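Local coordinates for Poly(beta-D-mannuronate) C5 epimerase (Pseudomonas syringae pv. tomato, PDB 4NK6), which converts beta-D-mannuronate to alpha-L-guluronate residues in the growing alginate chain and, within a periplasmic complex, helps protect the polymer from degradation by AlgL, at residues A[304-309]-A[328-333]; A[201-206]-A[241-246]. All coordinates share one frame; numbering follows the deposited sequence.

Interaction 1. Residues A[304-309]-A[328-333]; sequences NSFIFR and GNIVAY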
loop_
_atom_site.group_PDB
_atom_site.type_symbol
_atom_site.label_atom_id
_atom_site.label_comp_id
_atom_site.label_asym_id
_atom_site.label_seq_id
_atom_site.Cartn_x
_atom_site.Cartn_y
_atom_site.Cartn_z
ATOM N N ASN A 304 -3.861 -14.084 -5.999
ATOM C CA ASN A 304 -4.936 -13.815 -6.946
ATOM C C ASN A 304 -5.164 -12.331 -7.181
ATOM O O ASN A 304 -6.302 -11.861 -7.206
ATOM C CB ASN A 304 -6.226 -14.490 -6.466
ATOM C CG ASN A 304 -6.027 -15.978 -6.199
ATOM O OD1 ASN A 304 -5.280 -16.647 -6.916
ATOM N ND2 ASN A 304 -6.672 -16.492 -5.164
ATOM N N SER A 305 -4.067 -11.604 -7.345
ATOM C CA SER A 305 -4.114 -10.163 -7.525
ATOM C C SER A 305 -3.573 -9.769 -8.898
ATOM O O SER A 305 -3.100 -10.611 -9.673
ATOM C CB SER A 305 -3.326 -9.463 -6.409
ATOM O OG SER A 305 -3.910 -9.708 -5.135
ATOM N N PHE A 306 -3.654 -8.483 -9.201
ATOM C CA PHE A 306 -3.320 -8.009 -10.525
ATOM C C PHE A 306 -2.511 -6.743 -10.414
ATOM O O PHE A 306 -2.948 -5.757 -9.810
ATOM C CB PHE A 306 -4.589 -7.721 -11.336
ATOM C CG PHE A 306 -5.572 -8.860 -11.380
ATOM C CD1 PHE A 306 -6.476 -9.059 -10.346
ATOM C CD2 PHE A 306 -5.627 -9.703 -12.481
ATOM C CE1 PHE A 306 -7.407 -10.097 -10.397
ATOM C CE2 PHE A 306 -6.556 -10.738 -12.543
ATOM C CZ PHE A 306 -7.448 -10.932 -11.501
ATOM N N ILE A 307 -1.327 -6.775 -11.005
ATOM C CA ILE A 307 -0.445 -5.627 -11.016
ATOM C C ILE A 307 -0.183 -5.281 -12.470
ATOM O O ILE A 307 0.598 -5.960 -13.138
ATOM C CB ILE A 307 0.877 -5.942 -10.272
ATOM C CG1 ILE A 307 0.588 -6.347 -8.816
ATOM C CG2 ILE A 307 1.821 -4.742 -10.330
ATOM C CD1 ILE A 307 1.830 -6.848 -8.045
ATOM N N PHE A 308 -0.859 -4.254 -12.984
ATOM C CA PHE A 308 -0.779 -3.987 -14.419
ATOM C C PHE A 308 -0.750 -2.521 -14.850
ATOM O O PHE A 308 -1.363 -1.653 -14.222
ATOM C CB PHE A 308 -1.829 -4.791 -15.216
ATOM C CG PHE A 308 -3.272 -4.459 -14.888
ATOM C CD1 PHE A 308 -3.886 -4.977 -13.754
ATOM C CD2 PHE A 308 -4.025 -3.674 -15.743
ATOM C CE1 PHE A 308 -5.212 -4.691 -13.466
ATOM C CE2 PHE A 308 -5.361 -3.390 -15.467
ATOM C CZ PHE A 308 -5.951 -3.898 -14.324
ATOM N N ARG A 309 -0.023 -2.277 -15.939
ATOM C CA ARG A 309 0.127 -0.946 -16.527
ATOM C C ARG A 309 0.614 0.133 -15.543
ATOM O O ARG A 309 0.270 1.302 -15.671
ATOM C CB ARG A 309 -1.165 -0.528 -17.243
ATOM C CG ARG A 309 -1.422 -1.369 -18.503
ATOM C CD ARG A 309 -2.365 -0.689 -19.467
ATOM N NE ARG A 309 -3.684 -0.471 -18.882
ATOM C CZ ARG A 309 -4.688 -1.341 -18.960
ATOM N NH1 ARG A 309 -4.524 -2.500 -19.602
ATOM N NH2 ARG A 309 -5.856 -1.048 -18.398
ATOM N N GLY A 328 -0.571 -16.996 -7.687
ATOM C CA GLY A 328 -1.783 -16.848 -8.477
ATOM C C GLY A 328 -1.954 -15.449 -9.038
ATOM O O GLY A 328 -3.055 -15.051 -9.447
ATOM N N ASN A 329 -0.858 -14.703 -9.080
ATOM C CA ASN A 329 -0.928 -13.300 -9.472
ATOM C C ASN A 329 -0.638 -13.078 -10.938
ATOM O O ASN A 329 0.024 -13.888 -11.580
ATOM C CB ASN A 329 0.038 -12.467 -8.625
ATOM C CG ASN A 329 -0.291 -12.535 -7.153
ATOM O OD1 ASN A 329 -1.312 -12.007 -6.724
ATOM N ND2 ASN A 329 0.565 -13.196 -6.371
ATOM N N ILE A 330 -1.126 -11.960 -11.459
ATOM C CA ILE A 330 -0.802 -11.551 -12.815
ATOM C C ILE A 330 -0.103 -10.197 -12.784
ATOM O O ILE A 330 -0.645 -9.205 -12.285
ATOM C CB ILE A 330 -2.047 -11.517 -13.734
ATOM C CG1 ILE A 330 -2.639 -12.925 -13.865
ATOM C CG2 ILE A 330 -1.669 -11.000 -15.103
ATOM C CD1 ILE A 330 -3.964 -12.976 -14.609
ATOM N N VAL A 331 1.121 -10.183 -13.297
ATOM C CA VAL A 331 1.919 -8.974 -13.390
ATOM C C VAL A 331 2.079 -8.663 -14.881
ATOM O O VAL A 331 2.781 -9.383 -15.591
ATOM C CB VAL A 331 3.285 -9.198 -12.709
ATOM C CG1 VAL A 331 4.155 -7.959 -12.811
ATOM C CG2 VAL A 331 3.069 -9.563 -11.244
ATOM N N ALA A 332 1.406 -7.618 -15.364
ATOM C CA ALA A 332 1.266 -7.422 -16.813
ATOM C C ALA A 332 1.437 -5.984 -17.308
ATOM O O ALA A 332 0.929 -5.040 -16.707
ATOM C CB ALA A 332 -0.066 -7.981 -17.292
ATOM N N TYR A 333 2.149 -5.835 -18.422
ATOM C CA TYR A 333 2.242 -4.560 -19.137
ATOM C C TYR A 333 2.756 -3.400 -18.280
ATOM O O TYR A 333 2.371 -2.250 -18.491
ATOM C CB TYR A 333 0.885 -4.180 -19.742
ATOM C CG TYR A 333 0.203 -5.284 -20.522
ATOM C CD1 TYR A 333 0.738 -5.756 -21.720
ATOM C CD2 TYR A 333 -0.989 -5.836 -20.078
ATOM C CE1 TYR A 333 0.111 -6.760 -22.440
ATOM C CE2 TYR A 333 -1.626 -6.839 -20.794
ATOM C CZ TYR A 333 -1.074 -7.296 -21.970
ATOM O OH TYR A 333 -1.718 -8.290 -22.683
HETATM O O HOH W 1 -5.313 -17.110 -9.837
HETATM O O HOH W 2 -4.418 -12.918 -10.486
#
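Ile307 and Val331 sit side by side at the middle of two parallel strands, their buried side chains on the same face; Ile307 CB is 4.3 Å from Val331 CG2. The backbone is bonded from both sides here: Ile307 N gives its hydrogen to Ile330 O at 2.8 Å, nearly straight at 175°, and Ile307 O takes Ala332 N at 2.9 Å. Two further backbone bonds, Ile330 N to Ser305 O and Arg309 N to Ala332 O, extend the pairing at the two ends.

Asn329 continues it with its side chain. Its CG stands beside its own backbone N (chi1 -61°), which turns the buried amide toward Ser305; OD1 receives Ser305 N at 2.9 Å, while ND2 donates to Val302 O. One coil further on, Asn352 OD1 accepts Asn329 N in the same way.

Against this buried side, the other face is more open and watered. There the partly exposed Phe306 and Ile330 lie side by side, Phe306 CE2 4.0 Å from Ile330 CD1; Pro31 of the N-terminal segment touches Phe306. Toward the Asn304 end, water takes over. One molecule donates to Asn304 OD1 and Gly328 O. A second donates to Gly328 O, at 2.7 Å, and to Ser305 O; this water sits over one face of the Phe306 ring, offset toward its rim. At the far end the side chains of Arg309 and Tyr333 lie side by side, Arg309 CG against Tyr333 CB at 3.8 Å. Equivalent residues stacked in register, inward aliphatics and an asparagine repeated from coil to coil characterise the right-handed parallel beta-helix.

Interaction 2. Residues A[201-206]-A[241-246]; sequences MASMGY and FADMWY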
loop_
_atom_site.group_PDB
_atom_site.type_symbol
_atom_site.label_atom_id
_atom_site.label_comp_id
_atom_site.label_asym_id
_atom_site.label_seq_id
_atom_site.Cartn_x
_atom_site.Cartn_y
_atom_site.Cartn_z
ATOM N N MET A 201 -2.010 13.464 -0.130
ATOM C CA MET A 201 -1.546 13.279 1.250
ATOM C C MET A 201 -0.035 13.227 1.266
ATOM O O MET A 201 0.572 12.636 0.378
ATOM C CB MET A 201 -2.080 11.975 1.853
ATOM C CG MET A 201 -3.593 11.835 1.761
ATOM S SD MET A 201 -4.230 10.489 2.783
ATOM C CE MET A 201 -5.982 10.714 2.499
ATOM N N ALA A 202 0.575 13.836 2.276
ATOM C CA ALA A 202 2.018 13.796 2.379
ATOM C C ALA A 202 2.493 13.626 3.822
ATOM O O ALA A 202 1.805 14.023 4.767
ATOM C CB ALA A 202 2.628 15.051 1.751
ATOM N N SER A 203 3.658 13.001 3.972
ATOM C CA SER A 203 4.394 12.997 5.236
ATOM C C SER A 203 3.774 12.166 6.360
ATOM O O SER A 203 4.099 12.353 7.529
ATOM C CB SER A 203 4.682 14.432 5.688
ATOM O OG SER A 203 5.579 15.043 4.771
ATOM N N MET A 204 2.925 11.212 5.998
ATOM C CA MET A 204 2.290 10.356 6.992
ATOM C C MET A 204 3.068 9.088 7.288
ATOM O O MET A 204 3.772 8.565 6.433
ATOM C CB MET A 204 0.910 9.927 6.508
ATOM C CG MET A 204 -0.108 11.051 6.437
ATOM S SD MET A 204 -1.678 10.365 5.913
ATOM C CE MET A 204 -2.701 11.846 5.961
ATOM N N GLY A 205 2.888 8.567 8.496
ATOM C CA GLY A 205 3.368 7.240 8.798
ATOM C C GLY A 205 4.735 7.220 9.440
ATOM O O GLY A 205 5.557 8.125 9.245
ATOM N N TYR A 206 4.983 6.160 10.196
ATOM C CA TYR A 206 6.286 5.941 10.795
ATOM C C TYR A 206 6.419 4.473 11.197
ATOM O O TYR A 206 5.499 3.684 10.985
ATOM C CB TYR A 206 6.519 6.895 11.979
ATOM C CG TYR A 206 5.679 6.629 13.213
ATOM C CD1 TYR A 206 4.296 6.789 13.187
ATOM C CD2 TYR A 206 6.278 6.248 14.418
ATOM C CE1 TYR A 206 3.519 6.559 14.325
ATOM C CE2 TYR A 206 5.516 6.015 15.568
ATOM C CZ TYR A 206 4.130 6.178 15.510
ATOM O OH TYR A 206 3.352 5.947 16.632
ATOM N N PHE A 241 0.603 10.520 -3.142
ATOM C CA PHE A 241 1.152 10.248 -1.817
ATOM C C PHE A 241 2.657 10.454 -1.854
ATOM O O PHE A 241 3.347 9.873 -2.692
ATOM C CB PHE A 241 0.803 8.813 -1.389
ATOM C CG PHE A 241 -0.673 8.538 -1.406
ATOM C CD1 PHE A 241 -1.302 8.139 -2.576
ATOM C CD2 PHE A 241 -1.440 8.733 -0.266
ATOM C CE1 PHE A 241 -2.682 7.914 -2.605
ATOM C CE2 PHE A 241 -2.819 8.520 -0.290
ATOM C CZ PHE A 241 -3.438 8.111 -1.460
ATOM N N ALA A 242 3.160 11.285 -0.947
ATOM C CA ALA A 242 4.565 11.659 -0.948
ATOM C C ALA A 242 5.128 11.655 0.469
ATOM O O ALA A 242 4.424 11.992 1.415
ATOM C CB ALA A 242 4.736 13.044 -1.577
ATOM N N ASP A 243 6.399 11.283 0.602
ATOM C CA ASP A 243 7.099 11.359 1.887
ATOM C C ASP A 243 6.449 10.483 2.972
ATOM O O ASP A 243 6.624 10.731 4.170
ATOM C CB ASP A 243 7.200 12.815 2.367
ATOM C CG ASP A 243 8.274 13.004 3.439
ATOM O OD1 ASP A 243 9.417 12.579 3.195
ATOM O OD2 ASP A 243 7.969 13.538 4.526
ATOM N N MET A 244 5.690 9.477 2.537
ATOM C CA MET A 244 5.042 8.531 3.438
ATOM C C MET A 244 6.037 7.457 3.860
ATOM O O MET A 244 6.906 7.070 3.077
ATOM C CB MET A 244 3.866 7.844 2.736
ATOM C CG MET A 244 2.969 8.785 1.897
ATOM S SD MET A 244 1.682 9.645 2.811
ATOM C CE MET A 244 0.565 8.277 3.142
ATOM N N TRP A 245 5.898 6.950 5.082
ATOM C CA TRP A 245 6.743 5.826 5.521
ATOM C C TRP A 245 6.502 4.605 4.618
ATOM O O TRP A 245 7.437 4.102 3.987
ATOM C CB TRP A 245 6.509 5.528 7.014
ATOM C CG TRP A 245 7.287 4.366 7.566
ATOM C CD1 TRP A 245 6.793 3.137 7.883
ATOM C CD2 TRP A 245 8.684 4.335 7.892
ATOM N NE1 TRP A 245 7.797 2.335 8.367
ATOM C CE2 TRP A 245 8.967 3.048 8.392
ATOM C CE3 TRP A 245 9.726 5.265 7.798
ATOM C CZ2 TRP A 245 10.251 2.661 8.793
ATOM C CZ3 TRP A 245 11.005 4.878 8.206
ATOM C CH2 TRP A 245 11.252 3.586 8.690
ATOM N N TYR A 246 5.253 4.139 4.548
ATOM C CA TYR A 246 4.788 3.296 3.439
ATOM C C TYR A 246 3.696 4.084 2.742
ATOM O O TYR A 246 2.784 4.588 3.399
ATOM C CB TYR A 246 4.148 1.976 3.895
ATOM C CG TYR A 246 5.008 1.000 4.689
ATOM C CD1 TYR A 246 6.347 1.254 4.977
ATOM C CD2 TYR A 246 4.457 -0.184 5.154
ATOM C CE1 TYR A 246 7.114 0.330 5.721
ATOM C CE2 TYR A 246 5.201 -1.093 5.889
ATOM C CZ TYR A 246 6.520 -0.836 6.169
ATOM O OH TYR A 246 7.220 -1.770 6.897
#
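Successive coils of the parallel beta-helix stack where Met201 and Ala202 pair with Phe241 and Ala242, then turn the same corner together. The strands end on the bond from Ser203 N to Ala242 O (2.9 Å). Before it, Met201 lies alongside Phe241 in a Met-aromatic contact: SD approaches CE2 of Phe241 to 3.9 Å and stands at the ring's edge, 76° off the normal, rather than over its face.

At the corner Ser203 and Asp243 both take positive phi. Ser203 OG donates to Asp243 OD2 at 2.8 Å, meeting that oxygen's anti lone pair, on the side away from OD1. That same OD2 forms a salt bridge with Arg183 NH1 and accepts Tyr176 N, so three groups grip one oxygen, an arrangement likely to favour the carboxylate's negative charge.

Past the corner two methionines pack in contrasting shapes. Met204 runs extended, whereas Met244 folds back at chi2 (-84°) and the next torsion; its CE lands 3.8 Å from Met204 CB. Trp245 N then bonds Met204 O. Trp245 CG, anti to the backbone N (chi1 178°), carries the indole under the Tyr206 carbonyl, Tyr206 C lying 3.6 Å above one ring face, offset toward the rim. At the backbone angles of Gly205 a side chain would press on the preceding carbonyl O and stand tight against Trp245 CB, which is 3.4 Å from Gly205 C.

Arg183 ties both segments together, since its NE also donates to Gly205 O. Strand 162-167 flanks the pair on the 201-206 side, Val163 touching Met201 and Met204; strand 262-264 flanks the other, where Tyr263 stacks on Phe241.

In the fold
Both contacts join neighbouring coils of one beta-helix in parallel register, with interaction 2 the earlier along the chain and their centres about 25 Å apart. Interaction 2 is buried and uses methionine sulfur, aromatic rings and a charged corner shared with Arg183. Interaction 1 is only partly buried: aliphatic side chains fill one face, while waters gather at the end of the exposed Asn304 and the exposed Arg309 closes the other. An asparagine amide carries the hydrogen bonding beyond the strands in 304-309/328-333; a serine-carboxylate bond links the corners of 201-206/241-246. Side chains of Ser305 and Trp245 each lie about 11 Å from that of His274, the probable proton acceptor.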